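PDB 3OQQ: putative lipoprotein, which is of unknown function but is probably an extracellular protein of a gut Bacteroides species that binds calcium ions in the crystal and is built largely of antiparallel beta strands. Local coordinates for residues A[191-197]-A[268-274]; A[244-248]-A[293-297]; A[402-406]-A[429-433]. All blocks are in the same frame, centred on the assembly; numbering follows the deposited sequence.

Contact 1. Residues A[191-197]-A[268-274]; sequences TVLGVVL and VITLDGL
The carboxylate of Asp272, the one flat side-chain group here, has CG2 of Val192 3.6 Å from its OD1, while the same oxygen takes a weak bond from the N-H of Gly273. On that face of the paired strands also stand Thr270, whose CB lies 3.7 Å from Val192 CG1, and Val196 beside Val268. CG1 of Val192 is anti to the backbone N (chi1 -176°), which turns one methyl to the threonine and the other to the aspartate. The opposite face is wholly aliphatic: Leu193 runs alongside Leu271, Val195 alongside Ile269, and Leu197 CD1 meets Ile269 CD1 at 3.8 Å. Leu178 of strand 173-184 touches Val195 and Ile269, and Val182 touches Leu271 and Leu274. The two strands are central neighbours in a six-stranded antiparallel sheet, strand 333-339 flanking one and strand 253-263 the other, and Thr191 and Val192 form a classic beta bulge opposite Lys338. Two hydrogen-bonded pairs set the register; Leu271 N reaches Leu193 O at 2.8 Å, almost straight (176° at the hydrogen), and Ile269 N reaches Val195 O at 2.9 Å. Where strand 268-272 ends, Thr191 O receives Leu274 N at 3.3 Å from above the carbonyl plane, a weak bond from Gly273 N, and a water proton. Beyond this turn Leu274 swings back, its side chain crossing that of Leu193 at about a right angle, CD2 to CD2 4.0 Å.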
loop_
_atom_site.group_PDB
_atom_site.type_symbol
_atom_site.label_atom_id
_atom_site.label_comp_id
_atom_site.label_asym_id
_atom_site.label_seq_id
_atom_site.Cartn_x
_atom_site.Cartn_y
_atom_site.Cartn_z
ATOM N N THR A 191 17.803 -0.899 -5.099
ATOM C CA THR A 191 18.415 -0.376 -3.883
ATOM C C THR A 191 17.386 0.250 -2.947
ATOM O O THR A 191 17.603 0.263 -1.743
ATOM C CB THR A 191 19.486 0.670 -4.247
ATOM O OG1 THR A 191 18.895 1.653 -5.095
ATOM C CG2 THR A 191 20.713 0.057 -4.949
ATOM N N VAL A 192 16.322 0.848 -3.507
ATOM C CA VAL A 192 15.322 1.588 -2.733
ATOM C C VAL A 192 13.907 1.232 -3.177
ATOM O O VAL A 192 13.688 0.915 -4.341
ATOM C CB VAL A 192 15.534 3.145 -2.871
ATOM C CG1 VAL A 192 14.558 3.932 -1.985
ATOM C CG2 VAL A 192 16.976 3.576 -2.576
ATOM N N LEU A 193 12.954 1.289 -2.228
ATOM C CA LEU A 193 11.514 1.244 -2.449
ATOM C C LEU A 193 10.953 2.479 -1.758
ATOM O O LEU A 193 11.569 3.005 -0.831
ATOM C CB LEU A 193 10.820 -0.045 -2.012
ATOM C CG LEU A 193 10.738 -0.415 -0.533
ATOM C CD1 LEU A 193 9.529 0.194 0.126
ATOM C CD2 LEU A 193 10.619 -1.904 -0.393
ATOM N N GLY A 194 9.828 2.967 -2.220
ATOM C CA GLY A 194 9.246 4.147 -1.595
ATOM C C GLY A 194 7.846 4.456 -2.061
ATOM O O GLY A 194 7.260 3.728 -2.873
ATOM N N VAL A 195 7.322 5.574 -1.573
ATOM C CA VAL A 195 5.984 6.008 -1.937
ATOM C C VAL A 195 5.929 7.513 -1.804
ATOM O O VAL A 195 6.575 8.096 -0.947
ATOM C CB VAL A 195 4.851 5.298 -1.088
ATOM C CG1 VAL A 195 4.933 5.636 0.406
ATOM C CG2 VAL A 195 3.446 5.596 -1.635
ATOM N N VAL A 196 5.187 8.122 -2.687
ATOM C CA VAL A 196 4.820 9.516 -2.612
ATOM C C VAL A 196 3.371 9.502 -2.140
ATOM O O VAL A 196 2.533 8.870 -2.791
ATOM C CB VAL A 196 4.959 10.286 -3.951
ATOM C CG1 VAL A 196 4.423 11.702 -3.794
ATOM C CG2 VAL A 196 6.395 10.283 -4.479
ATOM N N LEU A 197 3.079 10.168 -1.016
ATOM C CA LEU A 197 1.715 10.333 -0.532
ATOM C C LEU A 197 1.248 11.618 -1.167
ATOM O O LEU A 197 1.415 12.711 -0.612
ATOM C CB LEU A 197 1.652 10.374 0.999
ATOM C CG LEU A 197 2.215 9.168 1.736
ATOM C CD1 LEU A 197 2.252 9.440 3.194
ATOM C CD2 LEU A 197 1.450 7.882 1.403
ATOM N N VAL A 268 7.342 12.323 0.768
ATOM C CA VAL A 268 8.112 11.311 0.015
ATOM C C VAL A 268 8.820 10.386 1.027
ATOM O O VAL A 268 9.639 10.847 1.815
ATOM C CB VAL A 268 9.091 11.941 -1.011
ATOM C CG1 VAL A 268 9.936 10.867 -1.709
ATOM C CG2 VAL A 268 8.336 12.807 -2.026
ATOM N N ILE A 269 8.470 9.086 0.996
ATOM C CA ILE A 269 8.979 8.074 1.911
ATOM C C ILE A 269 9.859 7.084 1.158
ATOM O O ILE A 269 9.411 6.489 0.179
ATOM C CB ILE A 269 7.778 7.352 2.626
ATOM C CG1 ILE A 269 6.946 8.388 3.430
ATOM C CG2 ILE A 269 8.272 6.200 3.558
ATOM C CD1 ILE A 269 5.646 7.908 3.998
ATOM N N THR A 270 11.105 6.884 1.631
ATOM C CA THR A 270 11.987 5.898 0.991
ATOM C C THR A 270 12.603 4.942 2.019
ATOM O O THR A 270 13.014 5.363 3.100
ATOM C CB THR A 270 13.094 6.549 0.167
ATOM O OG1 THR A 270 13.852 7.392 1.017
ATOM C CG2 THR A 270 12.569 7.332 -1.041
ATOM N N LEU A 271 12.679 3.661 1.643
ATOM C CA LEU A 271 13.332 2.600 2.375
ATOM C C LEU A 271 14.511 2.139 1.542
ATOM O O LEU A 271 14.331 1.502 0.498
ATOM C CB LEU A 271 12.366 1.444 2.673
ATOM C CG LEU A 271 13.003 0.228 3.388
ATOM C CD1 LEU A 271 13.618 0.626 4.762
ATOM C CD2 LEU A 271 12.002 -0.870 3.549
ATOM N N ASP A 272 15.714 2.530 1.972
ATOM C CA ASP A 272 16.985 2.220 1.299
ATOM C C ASP A 272 17.627 1.031 2.025
ATOM O O ASP A 272 17.233 0.743 3.162
ATOM C CB ASP A 272 17.845 3.486 1.347
ATOM C CG ASP A 272 19.094 3.574 0.481
ATOM O OD1 ASP A 272 19.467 2.548 -0.158
ATOM O OD2 ASP A 272 19.706 4.638 0.465
ATOM N N GLY A 273 18.531 0.303 1.356
ATOM C CA GLY A 273 19.180 -0.868 1.964
ATOM C C GLY A 273 18.799 -2.226 1.410
ATOM O O GLY A 273 19.281 -3.270 1.895
ATOM N N LEU A 274 17.914 -2.224 0.378
ATOM C CA LEU A 274 17.427 -3.432 -0.280
ATOM C C LEU A 274 18.557 -4.314 -0.801
ATOM O O LEU A 274 18.421 -5.531 -0.786
ATOM C CB LEU A 274 16.475 -3.093 -1.455
ATOM C CG LEU A 274 15.211 -2.307 -1.168
ATOM C CD1 LEU A 274 14.298 -2.290 -2.454
ATOM C CD2 LEU A 274 14.475 -2.871 0.069
HETATM O O HOH W 1 20.096 -0.779 -1.186
#

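Contact 2. Residues A[244-248]-A[293-297]; sequences WSNDT and REGLP
Trp244 NE1 donates to Pro297 O at 2.9 Å, approaching from above the carbonyl plane, while one face of its indole is covered by Leu296. CD2 of that leucine sits 3.7 Å from the centroid of the six-membered ring, a CH-pi contact only 16° off the ring normal, and CD1 lies near the five-membered ring. Next to the indole, Arg293 forms a salt bridge with Asp247: NH2 lies 2.9 Å from OD1, and NH1 adds a weaker bond at 3.2 Å. Carboxylate and guanidinium are nearly coplanar. OD1 is gripped from opposite faces of its plane by Arg293 NH2 and Thr248 N. The guanidinium is itself sandwiched, with Thr248 OG1 over its centre on one face and Leu296 CD1 toward the rim of the other; a bend at chi3 (67°) helps bring it there. At its edge, a water bonded to NH2 at 2.7 Å gives its proton to Asn246 O. With an alanine here instead of Trp244, Pro297 O would probably lose this donor and Leu296 the ring face it lies against. Further out, Asp247 OD2 forms a salt bridge with Arg253 and accepts a hydrogen bond from Asn243, so the aspartate probably offsets two arginines lying close together, while Asp279 holds Thr248 OG1 and Trp242 meets the indole edge-to-face. The arrangement is that of two surface loops pinned by a buried tryptophan and an ion pair: the connection between strands 234-242 and 253-263, and a type II beta turn from Arg293 to Leu296 leading into strand 298-307.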
loop_
_atom_site.group_PDB
_atom_site.type_symbol
_atom_site.label_atom_id
_atom_site.label_comp_id
_atom_site.label_asym_id
_atom_site.label_seq_id
_atom_site.Cartn_x
_atom_site.Cartn_y
_atom_site.Cartn_z
ATOM N N TRP A 244 19.644 -10.470 10.964
ATOM C CA TRP A 244 18.547 -11.289 11.463
ATOM C C TRP A 244 19.144 -12.176 12.545
ATOM O O TRP A 244 20.355 -12.428 12.510
ATOM C CB TRP A 244 17.959 -12.156 10.329
ATOM C CG TRP A 244 16.944 -11.465 9.458
ATOM C CD1 TRP A 244 15.648 -11.175 9.776
ATOM C CD2 TRP A 244 17.139 -11.017 8.106
ATOM N NE1 TRP A 244 15.024 -10.562 8.711
ATOM C CE2 TRP A 244 15.908 -10.483 7.661
ATOM C CE3 TRP A 244 18.225 -11.066 7.208
ATOM C CZ2 TRP A 244 15.749 -9.936 6.379
ATOM C CZ3 TRP A 244 18.058 -10.541 5.926
ATOM C CH2 TRP A 244 16.833 -9.994 5.522
ATOM N N SER A 245 18.338 -12.641 13.504
ATOM C CA SER A 245 18.805 -13.630 14.471
ATOM C C SER A 245 19.169 -14.879 13.669
ATOM O O SER A 245 18.473 -15.173 12.702
ATOM C CB SER A 245 17.707 -13.964 15.481
ATOM O OG SER A 245 17.415 -12.857 16.312
ATOM N N ASN A 246 20.281 -15.552 13.999
ATOM C CA ASN A 246 20.766 -16.750 13.301
ATOM C C ASN A 246 20.765 -16.509 11.763
ATOM O O ASN A 246 20.214 -17.295 10.987
ATOM C CB ASN A 246 19.953 -18.004 13.720
ATOM C CG ASN A 246 19.714 -18.075 15.223
ATOM O OD1 ASN A 246 20.650 -18.092 16.041
ATOM N ND2 ASN A 246 18.455 -18.002 15.624
ATOM N N ASP A 247 21.383 -15.376 11.360
ATOM C CA ASP A 247 21.509 -14.907 9.983
ATOM C C ASP A 247 22.443 -15.800 9.186
ATOM O O ASP A 247 23.391 -16.367 9.733
ATOM C CB ASP A 247 22.004 -13.441 9.930
ATOM C CG ASP A 247 21.387 -12.628 8.798
ATOM O OD1 ASP A 247 20.774 -13.240 7.880
ATOM O OD2 ASP A 247 21.525 -11.383 8.819
ATOM N N THR A 248 22.182 -15.888 7.872
ATOM C CA THR A 248 22.914 -16.735 6.936
ATOM C C THR A 248 24.285 -16.130 6.540
ATOM O O THR A 248 25.069 -16.794 5.851
ATOM C CB THR A 248 22.027 -17.015 5.727
ATOM O OG1 THR A 248 21.541 -15.767 5.226
ATOM C CG2 THR A 248 20.855 -17.915 6.074
ATOM N N ARG A 293 14.203 -18.263 2.480
ATOM C CA ARG A 293 14.375 -18.432 3.921
ATOM C C ARG A 293 12.994 -18.441 4.557
ATOM O O ARG A 293 12.287 -17.430 4.554
ATOM C CB ARG A 293 15.278 -17.330 4.483
ATOM C CG ARG A 293 16.638 -17.302 3.780
ATOM C CD ARG A 293 17.429 -16.043 4.102
ATOM N NE ARG A 293 17.799 -16.045 5.513
ATOM C CZ ARG A 293 18.430 -15.060 6.129
ATOM N NH1 ARG A 293 18.801 -13.976 5.460
ATOM N NH2 ARG A 293 18.700 -15.151 7.421
ATOM N N GLU A 294 12.616 -19.622 5.068
ATOM C CA GLU A 294 11.312 -19.912 5.638
ATOM C C GLU A 294 11.053 -19.125 6.908
ATOM O O GLU A 294 11.870 -19.151 7.815
ATOM C CB GLU A 294 11.187 -21.438 5.913
ATOM C CG GLU A 294 11.252 -22.283 4.659
ATOM C CD GLU A 294 10.280 -21.921 3.548
ATOM O OE1 GLU A 294 9.107 -21.614 3.862
ATOM O OE2 GLU A 294 10.683 -21.984 2.363
ATOM N N GLY A 295 9.906 -18.446 6.958
ATOM C CA GLY A 295 9.461 -17.658 8.109
ATOM C C GLY A 295 10.365 -16.498 8.490
ATOM O O GLY A 295 10.347 -16.063 9.643
ATOM N N LEU A 296 11.168 -15.996 7.539
ATOM C CA LEU A 296 12.107 -14.921 7.776
ATOM C C LEU A 296 11.361 -13.617 8.107
ATOM O O LEU A 296 10.533 -13.186 7.299
ATOM C CB LEU A 296 13.067 -14.719 6.572
ATOM C CG LEU A 296 14.284 -13.792 6.850
ATOM C CD1 LEU A 296 15.273 -14.443 7.834
ATOM C CD2 LEU A 296 14.960 -13.346 5.578
ATOM N N PRO A 297 11.603 -13.003 9.305
ATOM C CA PRO A 297 10.951 -11.715 9.613
ATOM C C PRO A 297 11.186 -10.701 8.476
ATOM O O PRO A 297 12.260 -10.690 7.857
ATOM C CB PRO A 297 11.633 -11.270 10.923
ATOM C CG PRO A 297 12.112 -12.591 11.575
ATOM C CD PRO A 297 12.548 -13.410 10.377
HETATM O O HOH W 2 17.889 -16.655 9.510
#

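Contact 3. Residues A[402-406]-A[429-433]; sequences REAYP and EKTIR
The C-terminal end of the short helix 401-404 packs here against the last part of the chain, where a 3-10 turn at Glu429 and Lys430 runs into a short, weakly bonded strand, and Ala404 faces Lys430 and Thr431 at the join. No hydrogen bond crosses between the two segments; methyl and methylene groups do most of the touching. CB of Ala404 lies 3.6 Å from Thr431 CG2, and Lys430 CB comes within 3.8 Å of Ala404 CA. With OG1 between the backbone N and the carbonyl carbon (chi1 55°), CG2 of Thr431 is left anti to the carbonyl carbon and directed to the helix end; it also meets Tyr405 CE2 at 4.0 Å, the two side chains crossing at about a right angle. The hydroxyl of Thr431 is bonded to Val427 O, and Ala404 shares a backbone bond with the same valine, so Val427 ties both sides together. Lys430 stretches along the helix end, its CD passing 3.5 Å from Glu403 O, then bends at chi4 (-74°) to carry NZ between two carboxylates. One ion pair, Lys430 NZ to Glu403 OE1 at 3.9 Å, is long; the other, to Glu429 OE2 at 3.5 Å, is weak, so this outer network probably contributes mainly diffuse attraction. Tyr405, the first residue to leave helical backbone angles, turns its ring inward, where its OH bonds to Arg393 O and the ring meets Trp422 edge-to-face. Lys430 and Ile432 also bond through their backbones to Tyr396 and His394, and Ala404 touches Ala395 between them. The result is a helix end with a small aliphatic patch, edged by a salt-bridge network, set against the two-stranded antiparallel ribbon of residues 394-395 and 431-432.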
loop_
_atom_site.group_PDB
_atom_site.type_symbol
_atom_site.label_atom_id
_atom_site.label_comp_id
_atom_site.label_asym_id
_atom_site.label_seq_id
_atom_site.Cartn_x
_atom_site.Cartn_y
_atom_site.Cartn_z
ATOM N N ARG A 402 2.965 -14.179 -16.456
ATOM C CA ARG A 402 1.809 -14.782 -17.140
ATOM C C ARG A 402 1.761 -16.350 -16.941
ATOM O O ARG A 402 0.693 -16.944 -17.099
ATOM C CB ARG A 402 1.845 -14.420 -18.637
ATOM C CG ARG A 402 2.828 -15.278 -19.428
ATOM C CD ARG A 402 3.255 -14.699 -20.735
ATOM N NE ARG A 402 2.203 -14.745 -21.732
ATOM C CZ ARG A 402 2.407 -14.601 -23.036
ATOM N NH1 ARG A 402 3.639 -14.450 -23.513
ATOM N NH2 ARG A 402 1.384 -14.619 -23.876
ATOM N N GLU A 403 2.904 -16.996 -16.608
ATOM C CA GLU A 403 2.950 -18.448 -16.321
ATOM C C GLU A 403 2.601 -18.708 -14.858
ATOM O O GLU A 403 1.925 -19.686 -14.566
ATOM C CB GLU A 403 4.312 -19.065 -16.684
ATOM C CG GLU A 403 4.526 -19.136 -18.185
ATOM C CD GLU A 403 5.752 -19.880 -18.666
ATOM O OE1 GLU A 403 6.269 -20.741 -17.919
ATOM O OE2 GLU A 403 6.191 -19.608 -19.806
ATOM N N ALA A 404 3.037 -17.825 -13.937
ATOM C CA ALA A 404 2.662 -17.894 -12.519
ATOM C C ALA A 404 1.162 -17.610 -12.368
ATOM O O ALA A 404 0.511 -18.205 -11.503
ATOM C CB ALA A 404 3.467 -16.879 -11.712
ATOM N N TYR A 405 0.620 -16.682 -13.220
ATOM C CA TYR A 405 -0.787 -16.280 -13.223
ATOM C C TYR A 405 -1.394 -16.504 -14.632
ATOM O O TYR A 405 -1.365 -15.577 -15.449
ATOM C CB TYR A 405 -0.934 -14.802 -12.730
ATOM C CG TYR A 405 -0.636 -14.703 -11.252
ATOM C CD1 TYR A 405 -1.624 -14.963 -10.304
ATOM C CD2 TYR A 405 0.666 -14.490 -10.798
ATOM C CE1 TYR A 405 -1.332 -14.979 -8.940
ATOM C CE2 TYR A 405 0.976 -14.533 -9.441
ATOM C CZ TYR A 405 -0.028 -14.780 -8.515
ATOM O OH TYR A 405 0.269 -14.865 -7.182
ATOM N N PRO A 406 -1.977 -17.713 -14.924
ATOM C CA PRO A 406 -2.488 -17.983 -16.293
ATOM C C PRO A 406 -3.673 -17.126 -16.756
ATOM O O PRO A 406 -3.957 -17.111 -17.947
ATOM C CB PRO A 406 -2.896 -19.468 -16.244
ATOM C CG PRO A 406 -2.128 -20.041 -15.086
ATOM C CD PRO A 406 -2.045 -18.928 -14.081
ATOM N N GLU A 429 3.789 -24.236 -8.103
ATOM C CA GLU A 429 5.197 -24.480 -8.456
ATOM C C GLU A 429 5.904 -23.241 -9.079
ATOM O O GLU A 429 7.133 -23.259 -9.208
ATOM C CB GLU A 429 5.326 -25.729 -9.376
ATOM C CG GLU A 429 5.077 -25.528 -10.858
ATOM C CD GLU A 429 6.250 -25.796 -11.798
ATOM O OE1 GLU A 429 7.430 -25.700 -11.374
ATOM O OE2 GLU A 429 5.975 -26.041 -12.994
ATOM N N LYS A 430 5.140 -22.180 -9.450
ATOM C CA LYS A 430 5.693 -20.979 -10.077
ATOM C C LYS A 430 5.690 -19.779 -9.145
ATOM O O LYS A 430 6.167 -18.709 -9.531
ATOM C CB LYS A 430 4.920 -20.663 -11.364
ATOM C CG LYS A 430 5.132 -21.779 -12.377
ATOM C CD LYS A 430 4.781 -21.467 -13.780
ATOM C CE LYS A 430 4.877 -22.728 -14.633
ATOM N NZ LYS A 430 6.290 -23.128 -14.894
ATOM N N THR A 431 5.153 -19.947 -7.910
ATOM C CA THR A 431 5.059 -18.832 -6.989
ATOM C C THR A 431 5.590 -19.182 -5.627
ATOM O O THR A 431 5.719 -20.354 -5.294
ATOM C CB THR A 431 3.618 -18.306 -6.890
ATOM O OG1 THR A 431 2.725 -19.385 -6.535
ATOM C CG2 THR A 431 3.176 -17.585 -8.150
ATOM N N ILE A 432 5.880 -18.145 -4.837
ATOM C CA ILE A 432 6.441 -18.249 -3.485
ATOM C C ILE A 432 5.514 -17.681 -2.436
ATOM O O ILE A 432 4.925 -16.616 -2.614
ATOM C CB ILE A 432 7.790 -17.473 -3.432
ATOM C CG1 ILE A 432 8.780 -18.030 -4.450
ATOM C CG2 ILE A 432 8.404 -17.369 -1.999
ATOM C CD1 ILE A 432 9.966 -17.139 -4.721
ATOM N N ARG A 433 5.488 -18.373 -1.307
ATOM C CA ARG A 433 4.925 -18.012 -0.010
ATOM C C ARG A 433 5.882 -18.575 1.045
ATOM O O ARG A 433 6.114 -19.781 1.048
ATOM C CB ARG A 433 3.495 -18.529 0.172
ATOM C CG ARG A 433 2.877 -18.121 1.510
ATOM C CD ARG A 433 1.637 -17.278 1.333
ATOM N NE ARG A 433 0.835 -17.241 2.552
#

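Overall arrangement
Contacts 1 and 2 interleave along the chain: the hairpin 234-242/253-263, whose connection carries 244-248, continues the sheet that contains 191-197 and 268-274, and the chain then passes through 293-297 into strand 298-307. Their centres are 22 Å apart and their nearest atoms about 8 Å. Contact 3 follows in sequence, its centre 26 Å from contact 1 and 24 Å from contact 2, yet its nearest atoms come within about 4 Å of contact 2; nearby, Gly295 shares a backbone bond with Tyr434 near the C terminus. The Thr431 side chain of contact 3 is about 7 Å from a bound calcium ion. In contact 1 the side chain of Leu274 is about 12 Å from a bound calcium ion.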